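Local structure of putative NADPH:quinone oxidoreductase (Ralstonia eutropha, 3IUP) at residues 227-232 and 258-263; 201-204 and 208-211; 49-54 and 85-90. The protein probably catalyses the NADPH-dependent reduction of quinones or related substrates and, as crystallised, holds NADPH in its nucleotide-binding pocket. One frame throughout, in Å; residues are numbered along the deposited sequence.

Contact 1 of 3, residues 227-232 and 258-263; sequences TFMQDL and LTCMEA
Leu232 and Cys260, with CA atoms 6.5 Å apart, mark the place where the helical segments 228-232 and 258-263 come together, their axes approaching to 9.7 Å and inclined at 50° with a negative crossing. Cys260 supplies the projecting group. Its SG points at the first helix and is received between two apolar chains, Met229 (a selenomethionine) and Leu232, one turn apart on that helix. On one flank the CD2 methyl of Leu232 lies 3.8 Å from SG of Cys260, and CG of Leu232 rests at the same distance from the CB of Cys260, so the branch point and one methyl of the leucine do the packing. On the other flank Met229 curls toward the sulfur: its chain is bent at both chi2 (-69°) and chi3 (-85°), which lays SE and CE of Met229 both 3.8 Å from SG of Cys260. The same CE also reaches CG2 of Thr259, 4.1 Å away. Thr259 thus offers its methyl to this interface while its OG1 bonds to Asn299 and to the carbonyl of Gly255. In the fold, helix 228-239 leads into the parallel strand 243-249 and helix 253-266 follows it, the arrangement of successive beta-alpha-beta crossovers in a Rossmann-type domain. The patch continues where Cys260 also touches Thr233 and Leu236. The carbonyl O of Met229 lies 3.7 Å from SG of Cys260, but it is the hydroxyl of Thr233 that hydrogen-bonds to it. No hydrogen bond joins the two segments, so the two helices probably hold together here through dispersion among polarisable sulfur, selenium and methyl groups.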
loop_
_atom_site.group_PDB
_atom_site.type_symbol
_atom_site.label_atom_id
_atom_site.label_comp_id
_atom_site.label_asym_id
_atom_site.label_seq_id
_atom_site.Cartn_x
_atom_site.Cartn_y
_atom_site.Cartn_z
ATOM N N THR A 227 5.116 -26.161 -4.704
ATOM C CA THR A 227 3.671 -25.905 -4.769
ATOM C C THR A 227 3.217 -24.774 -3.820
ATOM O O THR A 227 2.070 -24.768 -3.378
ATOM C CB THR A 227 2.870 -27.148 -4.399
ATOM O OG1 THR A 227 3.319 -27.622 -3.129
ATOM C CG2 THR A 227 3.058 -28.292 -5.480
ATOM N N PHE A 228 4.124 -23.864 -3.493
ATOM C CA PHE A 228 3.855 -22.765 -2.532
ATOM C C PHE A 228 2.545 -22.041 -2.816
ATOM O O PHE A 228 1.714 -21.879 -1.920
ATOM C CB PHE A 228 5.025 -21.770 -2.577
ATOM C CG PHE A 228 4.843 -20.562 -1.682
ATOM C CD1 PHE A 228 4.594 -20.722 -0.334
ATOM C CD2 PHE A 228 4.904 -19.270 -2.202
ATOM C CE1 PHE A 228 4.416 -19.609 0.508
ATOM C CE2 PHE A 228 4.740 -18.172 -1.365
ATOM C CZ PHE A 228 4.487 -18.352 -0.027
HETATM N N MSE A 229 2.354 -21.591 -4.050
HETATM C CA MSE A 229 1.150 -20.798 -4.373
HETATM C C MSE A 229 -0.131 -21.612 -4.156
HETATM O O MSE A 229 -1.103 -21.139 -3.573
HETATM C CB MSE A 229 1.201 -20.167 -5.777
HETATM C CG MSE A 229 2.385 -19.331 -6.063
HETATM SE SE MSE A 229 2.338 -17.637 -4.967
HETATM C CE MSE A 229 1.230 -16.649 -6.205
ATOM N N GLN A 230 -0.136 -22.871 -4.589
ATOM C CA GLN A 230 -1.257 -23.714 -4.270
ATOM C C GLN A 230 -1.467 -23.943 -2.773
ATOM O O GLN A 230 -2.596 -23.902 -2.288
ATOM C CB GLN A 230 -1.084 -25.041 -4.988
ATOM C CG GLN A 230 -2.087 -26.125 -4.676
ATOM C CD GLN A 230 -1.664 -27.421 -5.382
ATOM O OE1 GLN A 230 -1.215 -27.376 -6.537
ATOM N NE2 GLN A 230 -1.704 -28.541 -4.669
ATOM N N ASP A 231 -0.380 -24.212 -2.042
ATOM C CA ASP A 231 -0.459 -24.469 -0.596
ATOM C C ASP A 231 -1.021 -23.204 0.116
ATOM O O ASP A 231 -1.878 -23.289 0.985
ATOM C CB ASP A 231 0.939 -24.691 0.024
ATOM C CG ASP A 231 1.761 -25.823 -0.612
ATOM O OD1 ASP A 231 1.181 -26.746 -1.236
ATOM O OD2 ASP A 231 3.038 -25.763 -0.433
ATOM N N LEU A 232 -0.511 -22.041 -0.286
ATOM C CA LEU A 232 -0.888 -20.776 0.338
ATOM C C LEU A 232 -2.335 -20.472 0.048
ATOM O O LEU A 232 -3.124 -20.176 0.971
ATOM C CB LEU A 232 0.056 -19.634 -0.118
ATOM C CG LEU A 232 -0.283 -18.244 0.400
ATOM C CD1 LEU A 232 -0.470 -18.317 1.955
ATOM C CD2 LEU A 232 0.745 -17.206 -0.046
ATOM N N LEU A 258 -1.094 -11.350 -1.673
ATOM C CA LEU A 258 -2.280 -10.687 -2.230
ATOM C C LEU A 258 -2.897 -11.537 -3.338
ATOM O O LEU A 258 -4.139 -11.677 -3.419
ATOM C CB LEU A 258 -1.937 -9.288 -2.726
ATOM C CG LEU A 258 -1.631 -8.283 -1.615
ATOM C CD1 LEU A 258 -1.001 -7.002 -2.188
ATOM C CD2 LEU A 258 -2.947 -8.001 -0.800
ATOM N N THR A 259 -2.070 -12.045 -4.229
ATOM C CA THR A 259 -2.562 -12.859 -5.333
ATOM C C THR A 259 -3.341 -14.077 -4.802
ATOM O O THR A 259 -4.446 -14.400 -5.284
ATOM C CB THR A 259 -1.374 -13.260 -6.270
ATOM O OG1 THR A 259 -0.727 -12.079 -6.755
ATOM C CG2 THR A 259 -1.814 -14.130 -7.454
ATOM N N CYS A 260 -2.757 -14.769 -3.827
ATOM C CA CYS A 260 -3.406 -15.971 -3.280
ATOM C C CYS A 260 -4.645 -15.627 -2.490
ATOM O O CYS A 260 -5.631 -16.356 -2.533
ATOM C CB CYS A 260 -2.439 -16.785 -2.430
ATOM S SG CYS A 260 -1.100 -17.476 -3.385
HETATM N N MSE A 261 -4.644 -14.467 -1.814
HETATM C CA MSE A 261 -5.836 -14.043 -1.081
HETATM C C MSE A 261 -6.994 -13.814 -2.085
HETATM O O MSE A 261 -8.148 -14.164 -1.825
HETATM C CB MSE A 261 -5.578 -12.741 -0.325
HETATM C CG MSE A 261 -4.866 -12.900 0.925
HETATM SE SE MSE A 261 -4.506 -11.163 1.759
HETATM C CE MSE A 261 -3.766 -11.856 3.399
ATOM N N GLU A 262 -6.699 -13.193 -3.203
ATOM C CA GLU A 262 -7.751 -12.896 -4.173
ATOM C C GLU A 262 -8.228 -14.237 -4.787
ATOM O O GLU A 262 -9.425 -14.408 -5.004
ATOM C CB GLU A 262 -7.251 -11.937 -5.230
ATOM C CG GLU A 262 -8.263 -11.543 -6.267
ATOM C CD GLU A 262 -9.420 -10.681 -5.767
ATOM O OE1 GLU A 262 -9.595 -10.419 -4.546
ATOM O OE2 GLU A 262 -10.212 -10.278 -6.657
ATOM N N ALA A 263 -7.297 -15.170 -5.035
ATOM C CA ALA A 263 -7.681 -16.508 -5.557
ATOM C C ALA A 263 -8.627 -17.187 -4.589
ATOM O O ALA A 263 -9.626 -17.798 -5.009
ATOM C CB ALA A 263 -6.453 -17.400 -5.811
#

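Contact 2 of 3, residues 201-204 and 208-211; sequences NIVR and QADL. With NDP (NADPH dihydro-nicotinamide-adenine-dinucleotide phosphate), chain C.
Arg204 and Gln208 meet through two extended chains that start differently: CG of Arg204 stands between its own backbone N and carbonyl carbon (chi1 75°), whereas CG of Gln208 lies beside the backbone N (chi1 -65°). The glutamine amide is thereby carried back to the end of strand 199-203, where its OE1 accepts the backbone N of Arg204 at 3.1 Å, the donor tilted 33° from the carbonyl plane. The other end of the same amide is turned to the cofactor, with NE2 of Gln208 giving a hydrogen bond of 2.8 Å to O3X of the NADPH phosphate on the adenine ribose. That oxygen is gripped a second time, and more nearly straight, by NE of Arg204 at 2.7 Å, while NH2 of Arg204 reaches the neighbouring O2X at 2.9 Å. The phosphorus lies in plane at the guanidinium edge, and one face of the Arg204 guanidinium lies over the adenine, C5A being 3.4 Å from its plane and offset toward the rim. Strand 199-203, helix 206-214 and strand 220-222 form a beta-alpha-beta unit of the Rossmann-type nucleotide-binding domain, and the turn after its first strand is where such domains commonly read the 2' position of the adenosine. A phosphate held here by arginine and glutamine is consistent with a preference for NADPH over NADH; Lys205, Thr365 and Lys368 also bond to the cofactor. Behind this polar edge, Val203 packs against the helix: its CB is 3.7 Å from CB of Gln208, and its CG2 is 4.0 Å from CB of Ala209.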
loop_
_atom_site.group_PDB
_atom_site.type_symbol
_atom_site.label_atom_id
_atom_site.label_comp_id
_atom_site.label_asym_id
_atom_site.label_seq_id
_atom_site.Cartn_x
_atom_site.Cartn_y
_atom_site.Cartn_z
ATOM N N ASN A 201 1.151 -19.283 8.630
ATOM C CA ASN A 201 2.575 -19.006 8.817
ATOM C C ASN A 201 3.313 -19.284 7.528
ATOM O O ASN A 201 3.086 -20.322 6.917
ATOM C CB ASN A 201 3.161 -19.932 9.899
ATOM C CG ASN A 201 2.557 -19.709 11.250
ATOM O OD1 ASN A 201 2.962 -18.787 11.939
ATOM N ND2 ASN A 201 1.580 -20.548 11.663
ATOM N N ILE A 202 4.145 -18.350 7.112
ATOM C CA ILE A 202 4.998 -18.513 5.934
ATOM C C ILE A 202 6.442 -18.473 6.346
ATOM O O ILE A 202 6.870 -17.571 7.055
ATOM C CB ILE A 202 4.708 -17.456 4.859
ATOM C CG1 ILE A 202 3.275 -17.604 4.367
ATOM C CG2 ILE A 202 5.697 -17.603 3.699
ATOM C CD1 ILE A 202 2.758 -16.477 3.418
ATOM N N VAL A 203 7.205 -19.480 5.906
ATOM C CA VAL A 203 8.635 -19.581 6.209
ATOM C C VAL A 203 9.432 -19.696 4.915
ATOM O O VAL A 203 8.845 -19.789 3.834
ATOM C CB VAL A 203 8.924 -20.805 7.127
ATOM C CG1 VAL A 203 8.204 -20.671 8.466
ATOM C CG2 VAL A 203 8.530 -22.117 6.413
ATOM N N ARG A 204 10.753 -19.732 4.999
ATOM C CA ARG A 204 11.568 -19.860 3.787
ATOM C C ARG A 204 12.388 -21.110 3.650
ATOM O O ARG A 204 13.049 -21.282 2.629
ATOM C CB ARG A 204 12.440 -18.629 3.571
ATOM C CG ARG A 204 13.627 -18.505 4.469
ATOM C CD ARG A 204 14.574 -17.448 3.835
ATOM N NE ARG A 204 15.707 -17.089 4.680
ATOM C CZ ARG A 204 16.652 -16.203 4.323
ATOM N NH1 ARG A 204 16.617 -15.604 3.117
ATOM N NH2 ARG A 204 17.653 -15.912 5.150
ATOM N N GLN A 208 12.219 -24.737 9.096
ATOM C CA GLN A 208 11.434 -23.765 9.840
ATOM C C GLN A 208 9.973 -24.169 9.940
ATOM O O GLN A 208 9.316 -23.904 10.941
ATOM C CB GLN A 208 11.548 -22.374 9.166
ATOM C CG GLN A 208 12.932 -21.837 9.211
ATOM C CD GLN A 208 13.196 -20.689 8.255
ATOM O OE1 GLN A 208 12.267 -20.092 7.661
ATOM N NE2 GLN A 208 14.489 -20.396 8.064
ATOM N N ALA A 209 9.445 -24.783 8.892
ATOM C CA ALA A 209 8.114 -25.347 8.947
ATOM C C ALA A 209 8.036 -26.482 9.966
ATOM O O ALA A 209 7.102 -26.554 10.738
ATOM C CB ALA A 209 7.661 -25.815 7.546
ATOM N N ASP A 210 9.057 -27.350 9.996
ATOM C CA ASP A 210 9.124 -28.403 11.000
ATOM C C ASP A 210 9.046 -27.809 12.426
ATOM O O ASP A 210 8.320 -28.328 13.267
ATOM C CB ASP A 210 10.439 -29.181 10.867
ATOM C CG ASP A 210 10.615 -29.828 9.476
ATOM O OD1 ASP A 210 9.597 -30.008 8.770
ATOM O OD2 ASP A 210 11.785 -30.155 9.106
ATOM N N LEU A 211 9.848 -26.767 12.662
ATOM C CA LEU A 211 9.884 -26.078 13.959
ATOM C C LEU A 211 8.496 -25.611 14.357
ATOM O O LEU A 211 8.034 -25.887 15.446
ATOM C CB LEU A 211 10.848 -24.886 13.920
ATOM C CG LEU A 211 10.928 -24.064 15.208
ATOM C CD1 LEU A 211 11.374 -24.976 16.370
ATOM C CD2 LEU A 211 11.838 -22.788 15.047
HETATM P PA NDP C . 14.609 -13.245 14.595
HETATM O O1A NDP C . 14.213 -14.034 15.743
HETATM O O2A NDP C . 16.019 -12.817 14.465
HETATM O O5B NDP C . 14.198 -14.180 13.292
HETATM C C5B NDP C . 14.396 -13.594 12.001
HETATM C C4B NDP C . 13.787 -14.498 10.972
HETATM O O4B NDP C . 13.980 -13.853 9.747
HETATM C C3B NDP C . 14.458 -15.880 10.907
HETATM O O3B NDP C . 13.560 -16.969 10.881
HETATM C C2B NDP C . 15.207 -15.846 9.555
HETATM O O2B NDP C . 15.244 -17.099 8.874
HETATM C C1B NDP C . 14.362 -14.842 8.783
HETATM N N9A NDP C . 15.103 -14.149 7.721
HETATM C C8A NDP C . 16.313 -13.506 7.887
HETATM N N7A NDP C . 16.649 -12.916 6.726
HETATM C C5A NDP C . 15.652 -13.160 5.800
HETATM C C6A NDP C . 15.454 -12.815 4.448
HETATM N N6A NDP C . 16.364 -12.156 3.709
HETATM N N1A NDP C . 14.304 -13.233 3.812
HETATM C C2A NDP C . 13.376 -13.997 4.448
HETATM N N3A NDP C . 13.571 -14.330 5.769
HETATM C C4A NDP C . 14.681 -13.926 6.431
HETATM O O3 NDP C . 13.767 -11.882 14.381
HETATM P PN NDP C . 12.750 -11.247 15.381
HETATM O O1N NDP C . 11.707 -12.145 15.812
HETATM O O2N NDP C . 13.445 -10.481 16.471
HETATM O O5D NDP C . 12.074 -10.136 14.399
HETATM C C5D NDP C . 11.177 -10.571 13.365
HETATM C C4D NDP C . 10.888 -9.411 12.418
HETATM O O4D NDP C . 9.953 -8.545 13.096
HETATM C C3D NDP C . 12.101 -8.555 11.999
HETATM O O3D NDP C . 12.006 -8.153 10.648
HETATM C C2D NDP C . 11.939 -7.337 12.894
HETATM O O2D NDP C . 12.577 -6.153 12.441
HETATM C C1D NDP C . 10.414 -7.215 12.870
HETATM N N1N NDP C . 9.876 -6.310 13.912
HETATM C C2N NDP C . 9.309 -5.161 13.470
HETATM C C3N NDP C . 8.793 -4.238 14.342
HETATM C C7N NDP C . 8.042 -3.027 13.824
HETATM O O7N NDP C . 7.665 -2.085 14.777
HETATM N N7N NDP C . 7.755 -2.805 12.535
HETATM C C4N NDP C . 8.596 -4.608 15.761
HETATM C C5N NDP C . 9.242 -5.914 16.150
HETATM C C6N NDP C . 9.853 -6.722 15.199
HETATM P P2B NDP C . 16.649 -17.692 8.261
HETATM O O1X NDP C . 17.210 -18.661 9.311
HETATM O O2X NDP C . 17.661 -16.596 7.939
HETATM O O3X NDP C . 16.205 -18.420 6.983
#

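Contact 3 of 3, residues 49-54 and 85-90; sequences LGLLFG and AGRLDA
Gly54 and Arg87 are the nearest residues by backbone, yet their CA atoms are 9.4 Å apart: the C-terminal end of helix 46-53 faces a 3-10 segment that runs into a type II beta turn from Arg87 to Ala90, and one long side chain spans the interval. Arg87 leaves the loop toward the helix and bends at chi3 (-71°), which turns its guanidinium to the last helical turn. There NH1 of Arg87 donates to the carbonyl O of Leu51 at 2.8 Å. The bond uses a lone pair in the carbonyl plane and lies close to the guanidinium plane, so both flat groups are well placed for it. Leu51 takes part twice, since its CD1 methyl lies over one face of the guanidinium, 3.6 Å from NH1 of Arg87. Gly54, just past the helix and with positive phi, brings its bare CA to within 3.9 Å of the same nitrogen. The second amino group, NH2, is hydrogen-bonded to Ser10, whose hydroxyl also bonds to the carbonyl of Leu52 and, weakly, to that of Leu51; arginine and serine thereby tie helix 46-53, the loop and strand 4-12 of the antiparallel sheet together. Arg274 of the second subunit packs on Leu51, and its Tyr272 on Arg87. Because helix carbonyls point out at this end, the positive guanidinium probably gains from the partial negative charge gathered there, while the leucine methyl shields one side and the bonds from NH1 to Leu51 and from NH2 to Ser10 would together fix how the guanidinium is turned.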
loop_
_atom_site.group_PDB
_atom_site.type_symbol
_atom_site.label_atom_id
_atom_site.label_comp_id
_atom_site.label_asym_id
_atom_site.label_seq_id
_atom_site.Cartn_x
_atom_site.Cartn_y
_atom_site.Cartn_z
ATOM N N LEU A 49 20.160 -3.643 15.224
ATOM C CA LEU A 49 21.279 -3.860 14.334
ATOM C C LEU A 49 21.286 -2.743 13.281
ATOM O O LEU A 49 22.350 -2.315 12.831
ATOM C CB LEU A 49 21.131 -5.244 13.675
ATOM C CG LEU A 49 21.149 -6.415 14.636
ATOM C CD1 LEU A 49 20.928 -7.729 13.842
ATOM C CD2 LEU A 49 22.382 -6.497 15.411
ATOM N N GLY A 50 20.104 -2.280 12.907
ATOM C CA GLY A 50 19.962 -1.188 11.929
ATOM C C GLY A 50 20.655 0.065 12.436
ATOM O O GLY A 50 21.430 0.722 11.736
ATOM N N LEU A 51 20.440 0.358 13.698
ATOM C CA LEU A 51 21.072 1.547 14.299
ATOM C C LEU A 51 22.541 1.314 14.578
ATOM O O LEU A 51 23.398 2.174 14.325
ATOM C CB LEU A 51 20.319 1.930 15.571
ATOM C CG LEU A 51 20.818 3.195 16.245
ATOM C CD1 LEU A 51 20.691 4.426 15.294
ATOM C CD2 LEU A 51 20.037 3.380 17.572
ATOM N N LEU A 52 22.858 0.128 15.054
ATOM C CA LEU A 52 24.213 -0.214 15.412
ATOM C C LEU A 52 25.199 -0.047 14.234
ATOM O O LEU A 52 26.266 0.559 14.369
ATOM C CB LEU A 52 24.226 -1.636 15.959
ATOM C CG LEU A 52 25.527 -2.226 16.467
ATOM C CD1 LEU A 52 26.118 -1.368 17.652
ATOM C CD2 LEU A 52 25.240 -3.717 16.884
ATOM N N PHE A 53 24.823 -0.577 13.082
ATOM C CA PHE A 53 25.718 -0.605 11.927
ATOM C C PHE A 53 25.350 0.416 10.881
ATOM O O PHE A 53 26.115 0.646 9.958
ATOM C CB PHE A 53 25.711 -2.008 11.294
ATOM C CG PHE A 53 26.097 -3.090 12.248
ATOM C CD1 PHE A 53 27.266 -3.004 12.952
ATOM C CD2 PHE A 53 25.294 -4.241 12.398
ATOM C CE1 PHE A 53 27.638 -3.995 13.843
ATOM C CE2 PHE A 53 25.669 -5.244 13.284
ATOM C CZ PHE A 53 26.832 -5.122 13.990
ATOM N N GLY A 54 24.164 0.977 10.982
ATOM C CA GLY A 54 23.697 1.924 9.974
ATOM C C GLY A 54 23.727 1.302 8.581
ATOM O O GLY A 54 23.529 0.093 8.410
ATOM N N ALA A 85 22.079 10.890 6.535
ATOM C CA ALA A 85 22.216 12.330 6.746
ATOM C C ALA A 85 21.808 12.786 8.159
ATOM O O ALA A 85 22.523 13.550 8.784
ATOM C CB ALA A 85 21.395 13.093 5.704
ATOM N N GLY A 86 20.669 12.307 8.646
ATOM C CA GLY A 86 20.127 12.713 9.947
ATOM C C GLY A 86 21.009 12.390 11.169
ATOM O O GLY A 86 20.836 13.005 12.242
ATOM N N ARG A 87 21.952 11.456 11.023
ATOM C CA ARG A 87 22.769 11.021 12.157
ATOM C C ARG A 87 24.257 11.294 11.977
ATOM O O ARG A 87 25.073 10.845 12.780
ATOM C CB ARG A 87 22.545 9.535 12.473
ATOM C CG ARG A 87 22.941 8.570 11.373
ATOM C CD ARG A 87 22.792 7.153 11.841
ATOM N NE ARG A 87 23.802 6.809 12.832
ATOM C CZ ARG A 87 24.036 5.585 13.271
ATOM N NH1 ARG A 87 23.317 4.561 12.809
ATOM N NH2 ARG A 87 24.958 5.373 14.189
ATOM N N LEU A 88 24.624 11.999 10.915
ATOM C CA LEU A 88 26.041 12.227 10.635
ATOM C C LEU A 88 26.666 12.982 11.806
ATOM O O LEU A 88 26.120 14.001 12.273
ATOM C CB LEU A 88 26.278 12.956 9.308
ATOM C CG LEU A 88 25.884 12.194 8.024
ATOM C CD1 LEU A 88 26.085 13.047 6.769
ATOM C CD2 LEU A 88 26.636 10.842 7.952
ATOM N N ASP A 89 27.814 12.477 12.250
ATOM C CA ASP A 89 28.623 13.074 13.305
ATOM C C ASP A 89 27.940 13.033 14.675
ATOM O O ASP A 89 28.364 13.732 15.599
ATOM C CB ASP A 89 29.059 14.489 12.904
ATOM C CG ASP A 89 29.759 14.483 11.533
ATOM O OD1 ASP A 89 30.643 13.602 11.355
ATOM O OD2 ASP A 89 29.422 15.310 10.666
ATOM N N ALA A 90 26.906 12.218 14.796
ATOM C CA ALA A 90 26.216 12.033 16.086
ATOM C C ALA A 90 26.702 10.754 16.749
ATOM O O ALA A 90 26.793 9.695 16.108
ATOM C CB ALA A 90 24.683 11.983 15.897
#

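How the contacts relate
Along the chain contact 3 comes first, then contact 2, then contact 1. The last two belong to the same Rossmann-type domain, their centres 16 Å apart, and they touch: CE1 of Phe228 packs 4.0 Å from CG2 of Ile202, linking helix 228-239 to strand 199-203 of the six-stranded parallel sheet. Contact 2 meets NADPH itself, whereas contact 1 joins helices farther from the cofactor. Contact 3 stands in the GroES-like region, across the chain's centre from contact 2; its centre is about 32 Å from that of contact 2 and about 38 Å from that of contact 1, and it touches neither. The three thus sample both parts of a medium-chain dehydrogenase-like architecture, contact 2 gripping the nucleotide and contact 3 bordering the second subunit.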